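Local coordinates for protein MdbA (Actinomyces oris, PDB 4Z7X) that acts as a thiol-disulfide oxidoreductase of the thioredoxin superfamily, probably forming disulfide bonds in exported proteins such as pilus subunits, at residues A71-L76 with P197-K202. Residues are numbered along the deposited sequence; the frame is centred on the assembly and turned at random.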
ATOM      1  N   ALA A  71      -2.178   9.024  -5.341  1.00 12.47           N
ATOM      2  CA  ALA A  71      -3.336   8.549  -6.116  1.00 13.24           C
ATOM      3  C   ALA A  71      -2.987   8.508  -7.591  1.00 13.03           C
ATOM      4  O   ALA A  71      -3.336   7.545  -8.279  1.00 16.15           O
ATOM      5  CB  ALA A  71      -4.561   9.434  -5.863  1.00 14.95           C
ATOM      6  N   GLN A  72      -2.294   9.535  -8.083  1.00 12.42           N
ATOM      7  CA  GLN A  72      -1.900   9.597  -9.498  0.60 13.42           C
ATOM      8  C   GLN A  72      -0.916   8.461  -9.783  1.00 12.44           C
ATOM      9  O   GLN A  72      -0.980   7.809 -10.837  1.00 15.99           O
ATOM     10  CB  GLN A  72      -1.214  10.943  -9.826  0.60 17.67           C
ATOM     11  CG  GLN A  72      -2.127  12.162  -9.801  0.60 22.36           C
ATOM     12  CD  GLN A  72      -1.384  13.466 -10.088  0.60 27.33           C
ATOM     13  OE1 GLN A  72      -1.178  14.290  -9.193  0.60 38.53           O
ATOM     14  NE2 GLN A  72      -0.967  13.648 -11.332  0.60 32.60           N
ATOM     15  N   PHE A  73       0.016   8.238  -8.839  1.00 12.41           N
ATOM     16  CA  PHE A  73       1.023   7.208  -8.995  1.00 14.16           C
ATOM     17  C   PHE A  73       0.387   5.856  -9.109  1.00 13.58           C
ATOM     18  O   PHE A  73       0.741   5.075  -9.994  1.00 13.44           O
ATOM     19  CB  PHE A  73       2.013   7.254  -7.812  1.00 14.23           C
ATOM     20  CG  PHE A  73       3.191   6.311  -7.942  1.00 14.10           C
ATOM     21  CD1 PHE A  73       3.057   4.971  -7.582  1.00 15.89           C
ATOM     22  CD2 PHE A  73       4.440   6.767  -8.403  1.00 15.05           C
ATOM     23  CE1 PHE A  73       4.123   4.095  -7.709  1.00 18.83           C
ATOM     24  CE2 PHE A  73       5.507   5.906  -8.507  1.00 17.66           C
ATOM     25  CZ  PHE A  73       5.354   4.564  -8.166  1.00 18.22           C
ATOM     26  N   GLU A  74      -0.544   5.572  -8.221  1.00 14.24           N
ATOM     27  CA  GLU A  74      -1.248   4.309  -8.234  1.00 13.24           C
ATOM     28  C   GLU A  74      -2.002   4.128  -9.560  1.00 14.43           C
ATOM     29  O   GLU A  74      -1.941   3.048 -10.178  1.00 14.95           O
ATOM     30  CB  GLU A  74      -2.194   4.222  -7.036  1.00 14.21           C
ATOM     31  CG  GLU A  74      -3.162   3.033  -7.099  1.00 16.82           C
ATOM     32  CD  GLU A  74      -2.516   1.654  -6.950  1.00 18.07           C
ATOM     33  OE1 GLU A  74      -3.231   0.647  -7.222  1.00 18.19           O
ATOM     34  OE2 GLU A  74      -1.324   1.592  -6.557  1.00 21.10           O
ATOM     35  N   GLY A  75      -2.705   5.174  -9.997  1.00 14.71           N
ATOM     36  CA  GLY A  75      -3.418   5.060 -11.255  1.00 17.40           C
ATOM     37  C   GLY A  75      -2.493   4.755 -12.453  1.00 17.14           C
ATOM     38  O   GLY A  75      -2.796   3.920 -13.292  1.00 17.80           O
ATOM     39  N   LEU A  76      -1.350   5.417 -12.519  1.00 13.81           N
ATOM     40  CA  LEU A  76      -0.443   5.248 -13.623  1.00 16.85           C
ATOM     41  C   LEU A  76       0.224   3.874 -13.632  1.00 15.01           C
ATOM     42  O   LEU A  76       0.459   3.309 -14.683  1.00 15.65           O
ATOM     43  CB  LEU A  76       0.631   6.343 -13.581  1.00 17.54           C
ATOM     44  CG  LEU A  76       1.666   6.401 -14.696  1.00 22.53           C
ATOM     45  CD1 LEU A  76       0.957   6.564 -16.037  1.00 26.23           C
ATOM     46  CD2 LEU A  76       2.692   7.515 -14.463  1.00 22.99           C
ATOM     47  N   PRO A 197       4.549  10.272  -2.894  1.00 15.31           N
ATOM     48  CA  PRO A 197       5.202   8.993  -2.635  1.00 14.57           C
ATOM     49  C   PRO A 197       6.721   9.110  -2.526  1.00 14.18           C
ATOM     50  O   PRO A 197       7.300  10.075  -2.998  1.00 17.43           O
ATOM     51  CB  PRO A 197       4.823   8.164  -3.864  1.00 16.81           C
ATOM     52  CG  PRO A 197       4.631   9.154  -4.939  1.00 19.76           C
ATOM     53  CD  PRO A 197       4.126  10.409  -4.312  1.00 18.54           C
ATOM     54  N   THR A 198       7.346   8.111  -1.883  1.00 13.87           N
ATOM     55  CA  THR A 198       8.783   7.914  -1.945  1.00 13.34           C
ATOM     56  C   THR A 198       8.960   6.474  -2.390  1.00 11.74           C
ATOM     57  O   THR A 198       8.303   5.578  -1.844  1.00 12.88           O
ATOM     58  CB  THR A 198       9.513   8.176  -0.597  1.00 16.42           C
ATOM     59  OG1 THR A 198       9.381   9.554  -0.229  1.00 18.92           O
ATOM     60  CG2 THR A 198      10.971   7.839  -0.744  1.00 21.38           C
ATOM     61  N   VAL A 199       9.818   6.254  -3.369  1.00 11.64           N
ATOM     62  CA  VAL A 199      10.022   4.915  -3.943  1.00 11.49           C
ATOM     63  C   VAL A 199      11.503   4.530  -3.886  1.00 12.22           C
ATOM     64  O   VAL A 199      12.395   5.326  -4.209  1.00 13.56           O
ATOM     65  CB  VAL A 199       9.496   4.915  -5.412  1.00 12.89           C
ATOM     66  CG1 VAL A 199       9.714   3.581  -6.093  1.00 15.15           C
ATOM     67  CG2 VAL A 199       7.994   5.246  -5.449  1.00 13.90           C
ATOM     68  N   PHE A 200      11.753   3.278  -3.483  1.00 11.69           N
ATOM     69  CA  PHE A 200      13.083   2.688  -3.532  1.00 12.02           C
ATOM     70  C   PHE A 200      13.012   1.404  -4.336  1.00 12.18           C
ATOM     71  O   PHE A 200      11.991   0.689  -4.314  1.00 10.84           O
ATOM     72  CB  PHE A 200      13.562   2.385  -2.121  1.00 13.06           C
ATOM     73  CG  PHE A 200      13.728   3.586  -1.263  1.00 12.41           C
ATOM     74  CD1 PHE A 200      14.950   4.233  -1.200  1.00 14.93           C
ATOM     75  CD2 PHE A 200      12.684   4.017  -0.445  1.00 15.70           C
ATOM     76  CE1 PHE A 200      15.106   5.348  -0.412  1.00 16.63           C
ATOM     77  CE2 PHE A 200      12.828   5.127   0.364  1.00 15.67           C
ATOM     78  CZ  PHE A 200      14.053   5.795   0.383  1.00 15.86           C
ATOM     79  N   PHE A 201      14.086   1.120  -5.058  1.00 11.49           N
ATOM     80  CA  PHE A 201      14.230  -0.139  -5.786  1.00 12.21           C
ATOM     81  C   PHE A 201      15.599  -0.694  -5.514  1.00 13.26           C
ATOM     82  O   PHE A 201      16.595  -0.020  -5.703  1.00 15.41           O
ATOM     83  CB  PHE A 201      13.988   0.027  -7.292  1.00 13.14           C
ATOM     84  CG  PHE A 201      14.104  -1.273  -8.024  1.00 13.11           C
ATOM     85  CD1 PHE A 201      13.263  -2.317  -7.726  1.00 11.74           C
ATOM     86  CD2 PHE A 201      15.088  -1.466  -8.971  1.00 15.41           C
ATOM     87  CE1 PHE A 201      13.386  -3.533  -8.377  1.00 12.68           C
ATOM     88  CE2 PHE A 201      15.217  -2.663  -9.611  1.00 15.77           C
ATOM     89  CZ  PHE A 201      14.377  -3.702  -9.310  1.00 13.80           C
ATOM     90  N   LYS A 202      15.639  -1.919  -5.006  1.00 13.50           N
ATOM     91  CA  LYS A 202      16.883  -2.501  -4.492  0.60 17.33           C
ATOM     92  C   LYS A 202      17.588  -1.580  -3.489  1.00 15.81           C
ATOM     93  O   LYS A 202      18.826  -1.482  -3.474  1.00 21.23           O
ATOM     94  CB  LYS A 202      17.830  -2.835  -5.627  0.60 21.04           C
ATOM     95  CG  LYS A 202      17.263  -3.812  -6.621  0.60 20.79           C
ATOM     96  CD  LYS A 202      18.108  -3.944  -7.878  0.60 26.27           C
ATOM     97  CE  LYS A 202      19.279  -4.866  -7.639  0.60 30.10           C
ATOM     98  NZ  LYS A 202      20.048  -5.122  -8.875  0.60 37.81           N
TER
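F73 reaches from the helix to P197, just before strand 198-201, and to V199 within it. It is the one residue of 71-76 that touches 197-202. All three residues are buried and the contact is wholly apolar. No hydrogen bond joins the two segments.

The F73 ring lies obliquely to both partners. Its far end meets one methyl of V199, with CZ of F73 3.8 Å from CG2 of V199. CE2 of F73 is 4.0 Å from the same methyl, so CG2 lies beside the CZ-CE2 end of the ring. Closer to the helix, CD2 of F73 is 4.2 Å from CG of P197. The ring thus spans two residues that both point toward the helix.

The F73 side chain leaves the helix extended, with CG anti to the backbone N (chi1 -174°), which carries the ring out toward the strand. In V199 a chi1 of 178° sets CG1 anti to N and leaves CG2 as the methyl directed at the ring. The nearest CA atoms, those of F73 and P197, are 7.8 Å apart, and the side chains of F73, P197 and V199 bridge this separation.

P197 follows a cis peptide bond. It also touches H69 and C70, which belong to a probable thioredoxin-type CxxC motif at the start of helix 68-86. This is consistent with the cis-proline that faces the active site in thioredoxin-fold oxidoreductases.

The contact packs helix 68-86 on the central sheet. Strand 198-201 runs antiparallel to strand 58-63, which adds I61 against F73 and L59 against V199. H77 meets the F73 ring from the same helix. On another side of helix 68-86, A71 and E74 pack against helix 123-140.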